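Long-range contacts in alpha-1,2-mannosyltransferase (Ktr4), putative (Neosartorya fumigata, PDB 7BOP), which belongs to the GT-A clan of glycosyltransferases and holds GDP and a manganese ion in its pocket: residues W50-N55 with S96-P101; P139-M144 with H302-G307; T221-D226 with E373-S378; K229-L234 with E269-Y274; S250-M255 with A328-V333. All coordinates share one frame; numbering follows the deposited sequence.

Interaction 1: residues W50-N55 with S96-P101. With NA (sodium ion), chain I.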
# COMPACT_ATOMS: atom_id res chain seq x y z
N TRP A 50 3.38 19.54 -12.04
CA TRP A 50 3.66 20.67 -11.16
C TRP A 50 5.09 20.56 -10.64
O TRP A 50 5.42 19.59 -9.96
CB TRP A 50 2.65 20.71 -10.02
CG TRP A 50 1.28 21.01 -10.52
CD1 TRP A 50 0.32 20.11 -10.91
CD2 TRP A 50 0.73 22.31 -10.75
NE1 TRP A 50 -0.81 20.78 -11.33
CE2 TRP A 50 -0.57 22.13 -11.26
CE3 TRP A 50 1.22 23.61 -10.57
CZ2 TRP A 50 -1.41 23.21 -11.59
CZ3 TRP A 50 0.39 24.69 -10.90
CH2 TRP A 50 -0.91 24.48 -11.40
N ARG A 51 5.92 21.56 -10.98
CA ARG A 51 7.34 21.60 -10.62
C ARG A 51 7.62 22.50 -9.43
O ARG A 51 6.96 23.53 -9.25
CB ARG A 51 8.17 22.16 -11.79
CG ARG A 51 7.93 21.53 -13.14
CD ARG A 51 8.44 20.12 -13.15
NE ARG A 51 8.36 19.50 -14.47
CZ ARG A 51 8.73 18.24 -14.72
NH1 ARG A 51 9.20 17.48 -13.73
NH2 ARG A 51 8.62 17.75 -15.95
N ALA A 52 8.63 22.14 -8.64
CA ALA A 52 9.05 22.95 -7.50
C ALA A 52 9.72 24.26 -7.92
O ALA A 52 9.62 25.26 -7.20
CB ALA A 52 9.98 22.16 -6.60
N ASP A 53 10.42 24.25 -9.05
CA ASP A 53 11.23 25.39 -9.48
C ASP A 53 10.42 26.57 -10.03
O ASP A 53 10.95 27.66 -10.10
CB ASP A 53 12.33 24.99 -10.46
CG ASP A 53 11.82 24.13 -11.59
OD1 ASP A 53 11.62 22.92 -11.35
OD2 ASP A 53 11.61 24.66 -12.70
N ASP A 54 9.15 26.38 -10.41
CA ASP A 54 8.32 27.52 -10.83
C ASP A 54 6.99 27.62 -10.08
O ASP A 54 6.02 28.19 -10.59
CB ASP A 54 8.15 27.53 -12.36
CG ASP A 54 7.48 26.29 -12.88
OD1 ASP A 54 7.13 25.42 -12.07
OD2 ASP A 54 7.30 26.20 -14.11
N ASN A 55 6.96 27.08 -8.87
CA ASN A 55 5.83 27.26 -7.95
C ASN A 55 6.32 27.60 -6.57
O ASN A 55 7.48 27.34 -6.23
CB ASN A 55 4.99 25.99 -7.87
CG ASN A 55 4.11 25.80 -9.09
OD1 ASN A 55 3.08 26.46 -9.22
ND2 ASN A 55 4.52 24.93 -10.00
N SER A 96 11.86 17.47 0.14
CA SER A 96 12.62 18.70 0.40
C SER A 96 12.25 19.80 -0.58
O SER A 96 12.41 20.97 -0.27
CB SER A 96 14.12 18.46 0.38
OG SER A 96 14.53 18.06 -0.90
N LYS A 97 11.73 19.42 -1.75
CA LYS A 97 11.29 20.38 -2.76
C LYS A 97 9.82 20.78 -2.62
O LYS A 97 9.45 21.91 -2.93
CB LYS A 97 11.53 19.81 -4.16
CG LYS A 97 12.98 19.42 -4.44
CD LYS A 97 13.10 18.56 -5.69
CE LYS A 97 12.55 17.15 -5.48
NZ LYS A 97 13.28 16.15 -6.29
N PHE A 98 8.97 19.85 -2.20
CA PHE A 98 7.53 20.08 -2.17
C PHE A 98 6.98 20.39 -0.78
O PHE A 98 5.97 21.08 -0.65
CB PHE A 98 6.82 18.91 -2.85
CG PHE A 98 7.16 18.79 -4.30
CD1 PHE A 98 6.62 19.69 -5.22
CD2 PHE A 98 8.05 17.82 -4.76
CE1 PHE A 98 6.94 19.61 -6.56
CE2 PHE A 98 8.37 17.75 -6.10
CZ PHE A 98 7.82 18.64 -7.00
N ASN A 99 7.64 19.87 0.26
CA ASN A 99 7.35 20.20 1.65
C ASN A 99 5.91 19.94 2.09
O ASN A 99 5.28 20.77 2.75
CB ASN A 99 7.76 21.65 1.94
CG ASN A 99 9.23 21.88 1.72
OD1 ASN A 99 10.05 21.35 2.45
ND2 ASN A 99 9.56 22.64 0.70
N TYR A 100 5.40 18.77 1.71
CA TYR A 100 4.13 18.30 2.24
C TYR A 100 4.31 17.87 3.71
O TYR A 100 5.39 17.42 4.10
CB TYR A 100 3.56 17.16 1.37
CG TYR A 100 2.82 17.65 0.16
CD1 TYR A 100 1.46 17.94 0.24
CD2 TYR A 100 3.46 17.84 -1.06
CE1 TYR A 100 0.76 18.39 -0.86
CE2 TYR A 100 2.77 18.30 -2.17
CZ TYR A 100 1.42 18.56 -2.06
OH TYR A 100 0.72 19.00 -3.15
N PRO A 101 3.26 18.02 4.53
CA PRO A 101 3.39 17.67 5.95
C PRO A 101 3.46 16.16 6.19
O PRO A 101 2.95 15.37 5.38
CB PRO A 101 2.11 18.22 6.56
CG PRO A 101 1.12 18.17 5.45
CD PRO A 101 1.88 18.42 4.19
NA NA I . 9.67 27.08 -5.89
O HOH W 1 9.37 26.58 -3.59
O HOH W 2 11.98 27.07 -5.94
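A52, in a type I beta turn of the loop that precedes strand 69-74, packs on K97 and F98 in the last turn of helix 80-98, forming a small contact at the surface of the GT-A fold. That helix is the connection of a beta-alpha-beta crossover, linking the parallel strands 69-74 and 102-106. No hydrogen bond joins the two segments. A52 CB rests 3.7 Å from K97 CB and lies over one face of the F98 ring, 4.0 Å from CE1. The same ring carbon also meets W50 O obliquely at 3.7 Å. K97 leads its amine away to D204 and V203, and W50 turns its indole N-H to D213. The turn carries a sodium ion, bound by A52 O at 2.2 Å and N55 O at 2.2 Å, with two waters completing the observed ligands. N55 also ties the turn to the residue before it: its ND2 donates to R51 O over 2.9 Å, nearly straight at 170° and on a lone pair in the carbonyl plane.

Interaction 2: residues P139-M144 with H302-G307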
# COMPACT_ATOMS: atom_id res chain seq x y z
N PRO A 139 -13.23 -5.20 17.82
CA PRO A 139 -14.63 -4.91 18.12
C PRO A 139 -15.28 -5.93 19.06
O PRO A 139 -14.81 -7.07 19.18
CB PRO A 139 -15.31 -4.92 16.74
CG PRO A 139 -14.37 -5.60 15.82
CD PRO A 139 -13.00 -5.61 16.42
N GLU A 140 -16.37 -5.50 19.71
CA GLU A 140 -17.06 -6.28 20.76
C GLU A 140 -17.43 -7.70 20.34
O GLU A 140 -17.41 -8.61 21.16
CB GLU A 140 -18.32 -5.53 21.22
CG GLU A 140 -19.44 -5.48 20.17
CD GLU A 140 -20.54 -4.47 20.47
OE1 GLU A 140 -20.39 -3.63 21.38
OE2 GLU A 140 -21.58 -4.53 19.77
N TRP A 141 -17.79 -7.87 19.07
CA TRP A 141 -18.25 -9.17 18.57
C TRP A 141 -17.15 -10.22 18.34
O TRP A 141 -17.47 -11.36 18.04
CB TRP A 141 -19.08 -9.01 17.30
CG TRP A 141 -18.37 -8.37 16.14
CD1 TRP A 141 -17.55 -8.98 15.24
CD2 TRP A 141 -18.45 -6.99 15.75
NE1 TRP A 141 -17.10 -8.06 14.32
CE2 TRP A 141 -17.64 -6.84 14.61
CE3 TRP A 141 -19.12 -5.87 16.27
CZ2 TRP A 141 -17.47 -5.61 13.96
CZ3 TRP A 141 -18.96 -4.65 15.63
CH2 TRP A 141 -18.14 -4.52 14.49
N ILE A 142 -15.87 -9.83 18.46
CA ILE A 142 -14.76 -10.76 18.25
C ILE A 142 -14.53 -11.52 19.54
O ILE A 142 -14.31 -10.90 20.59
CB ILE A 142 -13.46 -10.04 17.82
CG1 ILE A 142 -13.65 -9.30 16.49
CG2 ILE A 142 -12.28 -11.02 17.76
CD1 ILE A 142 -14.03 -10.17 15.30
N ASN A 143 -14.56 -12.84 19.46
CA ASN A 143 -14.27 -13.70 20.60
C ASN A 143 -12.76 -13.92 20.69
O ASN A 143 -12.16 -14.50 19.77
CB ASN A 143 -15.01 -15.03 20.46
CG ASN A 143 -14.85 -15.92 21.67
OD1 ASN A 143 -13.81 -16.55 21.87
ND2 ASN A 143 -15.89 -15.98 22.49
N MET A 144 -12.15 -13.50 21.79
CA MET A 144 -10.70 -13.57 21.93
C MET A 144 -10.16 -14.99 22.11
O MET A 144 -9.02 -15.24 21.74
CB MET A 144 -10.19 -12.66 23.06
CG MET A 144 -10.46 -11.17 22.83
SD MET A 144 -9.93 -10.58 21.20
CE MET A 144 -8.16 -10.74 21.42
N HIS A 302 -18.48 -5.10 6.15
CA HIS A 302 -18.81 -6.50 5.93
C HIS A 302 -17.68 -7.43 6.42
O HIS A 302 -17.91 -8.38 7.18
CB HIS A 302 -19.08 -6.75 4.45
CG HIS A 302 -19.41 -8.18 4.14
ND1 HIS A 302 -18.44 -9.13 3.89
CD2 HIS A 302 -20.59 -8.82 4.06
CE1 HIS A 302 -19.02 -10.29 3.67
NE2 HIS A 302 -20.32 -10.13 3.76
N LEU A 303 -16.46 -7.14 5.99
CA LEU A 303 -15.29 -7.93 6.41
C LEU A 303 -15.07 -7.85 7.93
O LEU A 303 -14.71 -8.85 8.58
CB LEU A 303 -14.03 -7.46 5.69
CG LEU A 303 -13.98 -7.61 4.17
CD1 LEU A 303 -12.62 -7.11 3.69
CD2 LEU A 303 -14.24 -9.04 3.68
N ASP A 304 -15.31 -6.67 8.48
CA ASP A 304 -15.16 -6.44 9.93
C ASP A 304 -16.11 -7.32 10.75
O ASP A 304 -15.71 -7.91 11.76
CB ASP A 304 -15.41 -4.95 10.24
CG ASP A 304 -14.68 -4.47 11.49
OD1 ASP A 304 -13.66 -5.07 11.87
OD2 ASP A 304 -15.12 -3.47 12.10
N ARG A 305 -17.36 -7.41 10.30
CA ARG A 305 -18.36 -8.27 10.93
C ARG A 305 -18.11 -9.77 10.69
O ARG A 305 -18.47 -10.59 11.53
CB ARG A 305 -19.77 -7.88 10.47
CG ARG A 305 -20.17 -6.47 10.89
CD ARG A 305 -21.62 -6.14 10.53
NE ARG A 305 -21.93 -6.23 9.08
CZ ARG A 305 -21.92 -5.22 8.20
NH1 ARG A 305 -21.62 -3.96 8.55
NH2 ARG A 305 -22.22 -5.47 6.93
N ALA A 306 -17.51 -10.12 9.55
CA ALA A 306 -17.16 -11.52 9.25
C ALA A 306 -16.07 -12.07 10.17
O ALA A 306 -16.02 -13.28 10.36
CB ALA A 306 -16.75 -11.68 7.79
N GLY A 307 -15.21 -11.21 10.70
CA GLY A 307 -14.23 -11.59 11.72
C GLY A 307 -12.85 -11.97 11.24
O GLY A 307 -11.94 -12.16 12.06
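W141, at the third position of a type I beta turn from P139 to I142, lays its indole against D304 and R305 in the last turn of helix 294-306. Its NE1 donates to D304 O over 2.9 Å, with an N-H...O angle of 153°, and the acceptor sits at the ring edge, close to the indole plane. With CG between its own backbone N and carbonyl carbon (chi1 60°), W141 carries its indole beside P139. P139 CB covers one face of the indole, 3.5 Å above the plane, while R305 CG lies 4.1 Å above the opposite face, both offset toward the rim. The carboxylate of D304 crosses the indole almost at a right angle, the planes 76° apart, and brings OD2 to 3.7 Å from W141 CZ2; its OD1 is engaged in a salt bridge with R172. Farther along, I142 CD1 reaches 3.9 Å from CA of G307, which has positive phi and ends the helix. A single directional bond therefore joins the loop to the helix, and contacts on both faces of the indole help to fix its rotation. The carbonyls at a helix C-terminus carry partial negative charge, which would probably strengthen the pull on the indole N-H.

Interaction 3: residues T221-D226 with E373-S378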
# COMPACT_ATOMS: atom_id res chain seq x y z
N THR A 221 3.80 0.67 -6.28
CA THR A 221 5.10 0.36 -6.90
C THR A 221 5.36 -1.13 -7.11
O THR A 221 6.04 -1.48 -8.06
CB THR A 221 6.27 0.92 -6.07
OG1 THR A 221 6.10 0.52 -4.71
CG2 THR A 221 6.32 2.44 -6.15
N ILE A 222 4.85 -1.98 -6.22
CA ILE A 222 5.15 -3.43 -6.21
C ILE A 222 3.83 -4.22 -6.15
O ILE A 222 2.87 -3.77 -5.54
CB ILE A 222 6.12 -3.76 -5.04
CG1 ILE A 222 7.48 -3.08 -5.30
CG2 ILE A 222 6.32 -5.26 -4.85
CD1 ILE A 222 8.51 -3.21 -4.18
N ASN A 223 3.79 -5.37 -6.82
CA ASN A 223 2.58 -6.18 -6.94
C ASN A 223 2.98 -7.63 -6.70
O ASN A 223 3.77 -8.19 -7.46
CB ASN A 223 1.98 -5.99 -8.34
CG ASN A 223 0.53 -6.47 -8.45
OD1 ASN A 223 0.22 -7.64 -8.18
ND2 ASN A 223 -0.36 -5.57 -8.85
N LEU A 224 2.47 -8.23 -5.63
CA LEU A 224 2.94 -9.52 -5.12
C LEU A 224 1.83 -10.53 -4.93
O LEU A 224 0.67 -10.17 -4.72
CB LEU A 224 3.57 -9.35 -3.73
CG LEU A 224 4.74 -8.39 -3.52
CD1 LEU A 224 5.18 -8.46 -2.07
CD2 LEU A 224 5.92 -8.75 -4.40
N PHE A 225 2.21 -11.81 -4.94
CA PHE A 225 1.39 -12.88 -4.37
C PHE A 225 1.40 -12.79 -2.84
O PHE A 225 2.36 -12.28 -2.23
CB PHE A 225 1.89 -14.26 -4.84
CG PHE A 225 1.63 -14.52 -6.28
CD1 PHE A 225 0.44 -15.10 -6.69
CD2 PHE A 225 2.56 -14.17 -7.25
CE1 PHE A 225 0.18 -15.34 -8.03
CE2 PHE A 225 2.30 -14.40 -8.60
CZ PHE A 225 1.11 -14.98 -8.99
N ASP A 226 0.33 -13.25 -2.21
CA ASP A 226 0.26 -13.35 -0.76
C ASP A 226 0.30 -14.82 -0.34
O ASP A 226 0.24 -15.73 -1.17
CB ASP A 226 -1.02 -12.70 -0.22
CG ASP A 226 -0.82 -12.02 1.15
OD1 ASP A 226 0.12 -12.40 1.89
OD2 ASP A 226 -1.60 -11.11 1.47
N GLU A 373 7.32 -14.56 -6.42
CA GLU A 373 6.39 -13.72 -5.68
C GLU A 373 5.92 -12.49 -6.45
O GLU A 373 4.98 -11.82 -6.00
CB GLU A 373 6.99 -13.33 -4.32
CG GLU A 373 7.34 -14.51 -3.42
CD GLU A 373 6.21 -15.50 -3.23
OE1 GLU A 373 5.05 -15.10 -3.11
OE2 GLU A 373 6.48 -16.71 -3.22
N ASP A 374 6.53 -12.20 -7.60
CA ASP A 374 6.14 -11.05 -8.42
C ASP A 374 4.86 -11.39 -9.17
O ASP A 374 4.82 -12.35 -9.93
CB ASP A 374 7.27 -10.74 -9.41
CG ASP A 374 7.04 -9.48 -10.24
OD1 ASP A 374 6.11 -8.68 -9.97
OD2 ASP A 374 7.82 -9.28 -11.19
N CYS A 375 3.80 -10.60 -8.96
CA CYS A 375 2.55 -10.83 -9.68
C CYS A 375 2.30 -9.84 -10.82
O CYS A 375 1.27 -9.92 -11.50
CB CYS A 375 1.37 -10.84 -8.71
SG CYS A 375 -0.17 -11.34 -9.50
N ARG A 376 3.24 -8.94 -11.09
CA ARG A 376 3.06 -7.98 -12.18
C ARG A 376 2.74 -8.60 -13.56
O ARG A 376 1.95 -8.02 -14.28
CB ARG A 376 4.26 -7.05 -12.30
CG ARG A 376 4.36 -6.02 -11.17
CD ARG A 376 5.64 -5.20 -11.23
NE ARG A 376 6.78 -6.09 -11.35
CZ ARG A 376 7.92 -5.84 -11.99
NH1 ARG A 376 8.17 -4.65 -12.56
NH2 ARG A 376 8.84 -6.80 -12.05
N PRO A 377 3.33 -9.77 -13.91
CA PRO A 377 2.97 -10.31 -15.23
C PRO A 377 1.47 -10.56 -15.39
O PRO A 377 0.91 -10.34 -16.48
CB PRO A 377 3.78 -11.61 -15.31
CG PRO A 377 4.95 -11.38 -14.43
CD PRO A 377 4.37 -10.59 -13.27
N SER A 378 0.80 -10.97 -14.31
CA SER A 378 -0.65 -11.09 -14.32
C SER A 378 -1.34 -9.72 -14.33
O SER A 378 -2.27 -9.49 -15.10
CB SER A 378 -1.13 -11.90 -13.12
OG SER A 378 -2.54 -11.90 -13.07
O HOH W 3 6.32 -6.28 -8.22
O HOH W 4 4.79 -13.07 -1.36
O HOH W 5 3.22 -16.55 -1.66
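The F225 ring takes C375 over one face, with CB 4.1 Å and SG 4.2 Å from the ring centroid, a CH-pi and a sulfur-aromatic contact together. At its edge, near the ring plane, lie the carbonyl oxygens of E373 and D374; D374 O is 3.5 Å from F225 CE2. R264 adds a cation-pi contact to this ring. C375 SG, anti to its backbone N (chi1 -172°), forms a disulfide with C277. The other flat pair is the R376 guanidinium, which grips the D374 carboxylate side-on: NE meets OD1, and NH2 meets OD2 at 2.8 Å. D374 OD1 also accepts from R376 N, capping the start of helix 376-382, and a water links this oxygen to N223 N. Between the backbones, C375 N donates to N223 O over 2.8 Å and F225 N to E373 O over 3.0 Å. These two bonds flank L224 and D374 as a non-hydrogen-bonded pair, the pattern of an isolated antiparallel beta bridge at the end of strand 218-224.

Interaction 4: residues K229-L234 with E269-Y274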
# COMPACT_ATOMS: atom_id res chain seq x y z
N LYS A 229 -2.77 -18.95 3.23
CA LYS A 229 -3.16 -19.29 4.61
C LYS A 229 -3.62 -18.09 5.44
O LYS A 229 -4.31 -18.28 6.43
CB LYS A 229 -2.00 -19.95 5.36
CG LYS A 229 -1.60 -21.31 4.79
CD LYS A 229 -0.54 -22.00 5.64
CE LYS A 229 0.73 -21.19 5.79
NZ LYS A 229 1.36 -20.80 4.51
N THR A 230 -3.23 -16.88 5.05
CA THR A 230 -3.68 -15.67 5.76
C THR A 230 -5.07 -15.19 5.33
O THR A 230 -5.66 -14.37 6.03
CB THR A 230 -2.69 -14.49 5.59
OG1 THR A 230 -2.62 -14.10 4.22
CG2 THR A 230 -1.29 -14.90 6.07
N VAL A 231 -5.58 -15.70 4.19
CA VAL A 231 -6.80 -15.18 3.57
C VAL A 231 -7.80 -16.24 3.04
O VAL A 231 -8.51 -15.97 2.09
CB VAL A 231 -6.46 -14.19 2.41
CG1 VAL A 231 -5.80 -12.93 2.95
CG2 VAL A 231 -5.57 -14.84 1.35
N PRO A 232 -7.89 -17.43 3.68
CA PRO A 232 -8.70 -18.46 3.02
C PRO A 232 -10.19 -18.14 2.77
O PRO A 232 -10.71 -18.54 1.74
CB PRO A 232 -8.53 -19.69 3.92
CG PRO A 232 -8.14 -19.15 5.23
CD PRO A 232 -7.28 -17.95 4.91
N THR A 233 -10.87 -17.42 3.66
CA THR A 233 -12.27 -17.04 3.42
C THR A 233 -12.49 -15.61 2.93
O THR A 233 -13.63 -15.16 2.81
CB THR A 233 -13.18 -17.30 4.65
OG1 THR A 233 -12.77 -16.48 5.76
CG2 THR A 233 -13.14 -18.76 5.07
N LEU A 234 -11.41 -14.89 2.61
CA LEU A 234 -11.53 -13.49 2.17
C LEU A 234 -12.34 -13.40 0.88
O LEU A 234 -13.29 -12.62 0.80
CB LEU A 234 -10.16 -12.84 1.99
CG LEU A 234 -10.12 -11.39 1.53
CD1 LEU A 234 -11.01 -10.50 2.40
CD2 LEU A 234 -8.68 -10.89 1.54
N GLU A 269 -6.37 -21.75 -5.83
CA GLU A 269 -7.14 -22.81 -5.19
C GLU A 269 -7.09 -22.70 -3.67
O GLU A 269 -8.13 -22.79 -3.02
CB GLU A 269 -6.66 -24.20 -5.62
CG GLU A 269 -7.36 -25.33 -4.87
CD GLU A 269 -7.63 -26.56 -5.72
OE1 GLU A 269 -8.43 -26.45 -6.69
OE2 GLU A 269 -7.08 -27.64 -5.40
N ALA A 270 -5.91 -22.47 -3.10
CA ALA A 270 -5.77 -22.40 -1.64
C ALA A 270 -6.50 -21.19 -1.03
O ALA A 270 -6.95 -21.23 0.11
CB ALA A 270 -4.29 -22.39 -1.24
N ALA A 271 -6.63 -20.12 -1.81
CA ALA A 271 -7.35 -18.92 -1.38
C ALA A 271 -8.78 -18.89 -1.92
O ALA A 271 -9.43 -17.84 -1.92
CB ALA A 271 -6.56 -17.67 -1.79
N ASN A 272 -9.26 -20.04 -2.42
CA ASN A 272 -10.66 -20.25 -2.78
C ASN A 272 -11.20 -19.27 -3.82
O ASN A 272 -12.28 -18.68 -3.64
CB ASN A 272 -11.52 -20.27 -1.51
CG ASN A 272 -11.12 -21.38 -0.58
OD1 ASN A 272 -11.16 -22.54 -0.96
ND2 ASN A 272 -10.67 -21.04 0.62
N GLY A 273 -10.43 -19.09 -4.89
CA GLY A 273 -10.84 -18.28 -6.03
C GLY A 273 -10.12 -16.95 -6.22
O GLY A 273 -10.21 -16.36 -7.28
N TYR A 274 -9.42 -16.47 -5.19
CA TYR A 274 -8.62 -15.24 -5.26
C TYR A 274 -7.16 -15.58 -5.56
O TYR A 274 -6.59 -16.47 -4.95
CB TYR A 274 -8.79 -14.47 -3.95
CG TYR A 274 -7.86 -13.30 -3.68
CD1 TYR A 274 -7.63 -12.33 -4.65
CD2 TYR A 274 -7.27 -13.13 -2.42
CE1 TYR A 274 -6.81 -11.25 -4.40
CE2 TYR A 274 -6.46 -12.03 -2.15
CZ TYR A 274 -6.22 -11.10 -3.15
OH TYR A 274 -5.39 -10.02 -2.93
O HOH W 6 -9.52 -15.63 -0.39
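V231 points CG2 into the hollow between the methyl of A271 and the Y274 ring, where the loop before helix 234-244 meets the end of helix 265-270. The methyl stands 4.3 Å from A271 CB and 4.5 Å from Y274 CD2, approaching the ring at its edge. L234 comes to the next part of the same ring, its CD2 lying obliquely 4.5 Å from CE2 of Y274, so that V231 and L234 follow one side of the tyrosine, whose hydroxyl bonds to C277 O. P318 and I322 of helix 316-327 also touch the Y274 side chain. At the outer part of the contact P232 draws closest to the other backbone, its CA 4.6 Å from that of A271. Beside it N272, the C-prime residue of a Schellman motif with positive phi, swings its amide over the proline carbonyl: ND2 donates to P232 O over 2.7 Å, nearly straight at 167°, from 36° above the carbonyl plane. A water lies between the backbones and donates to V231 O at 2.7 Å and to A271 O at 2.7 Å. Since both carbonyls can only accept, they cannot bond to each other; the water supplies both protons, and together with the N272 amide it forms a polar seam beside the apolar contact of V231, L234 and Y274.

Interaction 5: residues S250-M255 with A328-V333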
# COMPACT_ATOMS: atom_id res chain seq x y z
N SER A 250 -17.75 -2.13 -10.24
CA SER A 250 -17.48 -1.15 -11.30
C SER A 250 -17.42 -1.82 -12.67
O SER A 250 -17.19 -3.04 -12.77
CB SER A 250 -16.17 -0.40 -11.05
OG SER A 250 -15.07 -1.26 -11.19
N SER A 251 -17.59 -1.03 -13.73
CA SER A 251 -17.51 -1.56 -15.08
C SER A 251 -16.04 -1.82 -15.47
O SER A 251 -15.72 -2.88 -16.01
CB SER A 251 -18.23 -0.65 -16.08
OG SER A 251 -17.56 0.57 -16.24
N ASN A 252 -15.14 -0.89 -15.15
CA ASN A 252 -13.72 -1.08 -15.43
C ASN A 252 -13.05 -1.71 -14.20
O ASN A 252 -12.29 -1.06 -13.45
CB ASN A 252 -13.07 0.25 -15.82
CG ASN A 252 -11.73 0.08 -16.50
OD1 ASN A 252 -11.29 -1.03 -16.80
ND2 ASN A 252 -11.06 1.20 -16.74
N ASN A 253 -13.33 -3.00 -14.02
CA ASN A 253 -12.93 -3.74 -12.84
C ASN A 253 -11.75 -4.66 -13.14
O ASN A 253 -11.41 -4.89 -14.30
CB ASN A 253 -14.12 -4.52 -12.25
CG ASN A 253 -14.59 -5.67 -13.14
OD1 ASN A 253 -13.84 -6.60 -13.44
ND2 ASN A 253 -15.85 -5.62 -13.54
N MET A 254 -11.14 -5.19 -12.09
CA MET A 254 -9.97 -6.05 -12.21
C MET A 254 -10.30 -7.52 -11.91
O MET A 254 -9.45 -8.25 -11.38
CB MET A 254 -8.88 -5.56 -11.25
CG MET A 254 -8.47 -4.11 -11.43
SD MET A 254 -7.26 -3.64 -10.17
CE MET A 254 -7.20 -1.86 -10.42
N MET A 255 -11.49 -7.97 -12.27
CA MET A 255 -11.90 -9.36 -11.97
C MET A 255 -10.92 -10.39 -12.52
O MET A 255 -10.61 -11.35 -11.84
CB MET A 255 -13.32 -9.64 -12.52
CG MET A 255 -13.97 -10.91 -11.98
SD MET A 255 -14.29 -10.86 -10.20
CE MET A 255 -15.58 -9.61 -10.14
N ALA A 328 -13.28 0.45 -7.78
CA ALA A 328 -12.64 1.57 -8.45
C ALA A 328 -12.68 1.40 -9.96
O ALA A 328 -13.02 0.33 -10.48
CB ALA A 328 -11.21 1.74 -7.97
N ASP A 329 -12.36 2.48 -10.65
CA ASP A 329 -12.10 2.48 -12.08
C ASP A 329 -10.63 2.11 -12.25
O ASP A 329 -9.75 2.87 -11.84
CB ASP A 329 -12.40 3.90 -12.61
CG ASP A 329 -12.18 4.06 -14.09
OD1 ASP A 329 -11.66 3.16 -14.79
OD2 ASP A 329 -12.54 5.16 -14.57
N ALA A 330 -10.35 0.97 -12.89
CA ALA A 330 -8.97 0.50 -13.07
C ALA A 330 -8.08 1.49 -13.82
O ALA A 330 -6.87 1.51 -13.61
CB ALA A 330 -8.96 -0.86 -13.77
N ALA A 331 -8.69 2.32 -14.68
CA ALA A 331 -7.96 3.39 -15.37
C ALA A 331 -7.43 4.44 -14.41
O ALA A 331 -6.51 5.14 -14.76
CB ALA A 331 -8.83 4.06 -16.42
N LYS A 332 -8.01 4.53 -13.22
CA LYS A 332 -7.58 5.49 -12.19
C LYS A 332 -6.61 4.89 -11.16
O LYS A 332 -6.33 5.52 -10.14
CB LYS A 332 -8.79 6.07 -11.46
CG LYS A 332 -9.83 6.73 -12.36
CD LYS A 332 -9.20 7.78 -13.25
CE LYS A 332 -10.22 8.78 -13.77
NZ LYS A 332 -9.60 9.59 -14.86
N VAL A 333 -6.09 3.69 -11.44
CA VAL A 333 -5.05 3.07 -10.62
C VAL A 333 -3.76 3.15 -11.43
O VAL A 333 -3.76 2.85 -12.63
CB VAL A 333 -5.40 1.61 -10.26
CG1 VAL A 333 -4.25 0.94 -9.49
CG2 VAL A 333 -6.68 1.57 -9.44
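N252 and D329 cross obliquely, with amide and carboxylate planes 58° apart. ND2 of N252 meets D329 OD1 nearly along its C-O axis at 2.8 Å, but the bond is bent, 137° at the hydrogen. CG of N252 is anti to its backbone N (chi1 -163°), which sends the amide toward the aspartate. Its backbone carbonyl is used as well: A330 N donates to N252 O over 2.9 Å. S250 comes in on the preceding residue, its OG donating to A328 O at 2.7 Å. On the inner side, M254 runs extended past A330, with CG 4.0 Å from A330 CB, and reaches V333, its CE 3.6 Å from V333 CG2; F279 and Y379 touch both M254 and V333. D329 OD1 is shared, since it also accepts from A331 N, 3.1 Å away and above the carboxylate plane. Each segment holds an Asx turn: this bond from A331 N closes one ahead of strand 333-335, and N253 OD1 accepts from M255 N in the other, at the start of helix 255-258.

In the fold
Interactions 2 to 5 form a chain of neighbours, with interaction 1 set apart, its nearest atoms about 15 Å from interactions 3 and 5. Interaction 2 touches interaction 4 directly, L303 CD2 packing 3.8 Å from L234 CD1. The segments of interactions 3 and 4 adjoin in sequence, and their centres are 16 Å apart. Interaction 5 comes within about 7 Å, nearest atoms, of both; strand 333-335, which starts in it, runs parallel to strand 218-224 of interaction 3. Toward the pocket, the L224 side chain in interaction 3 lies about 9 Å from GDP and that of V231 in interaction 4 about 12 Å. E194 and H343 bind the manganese ion.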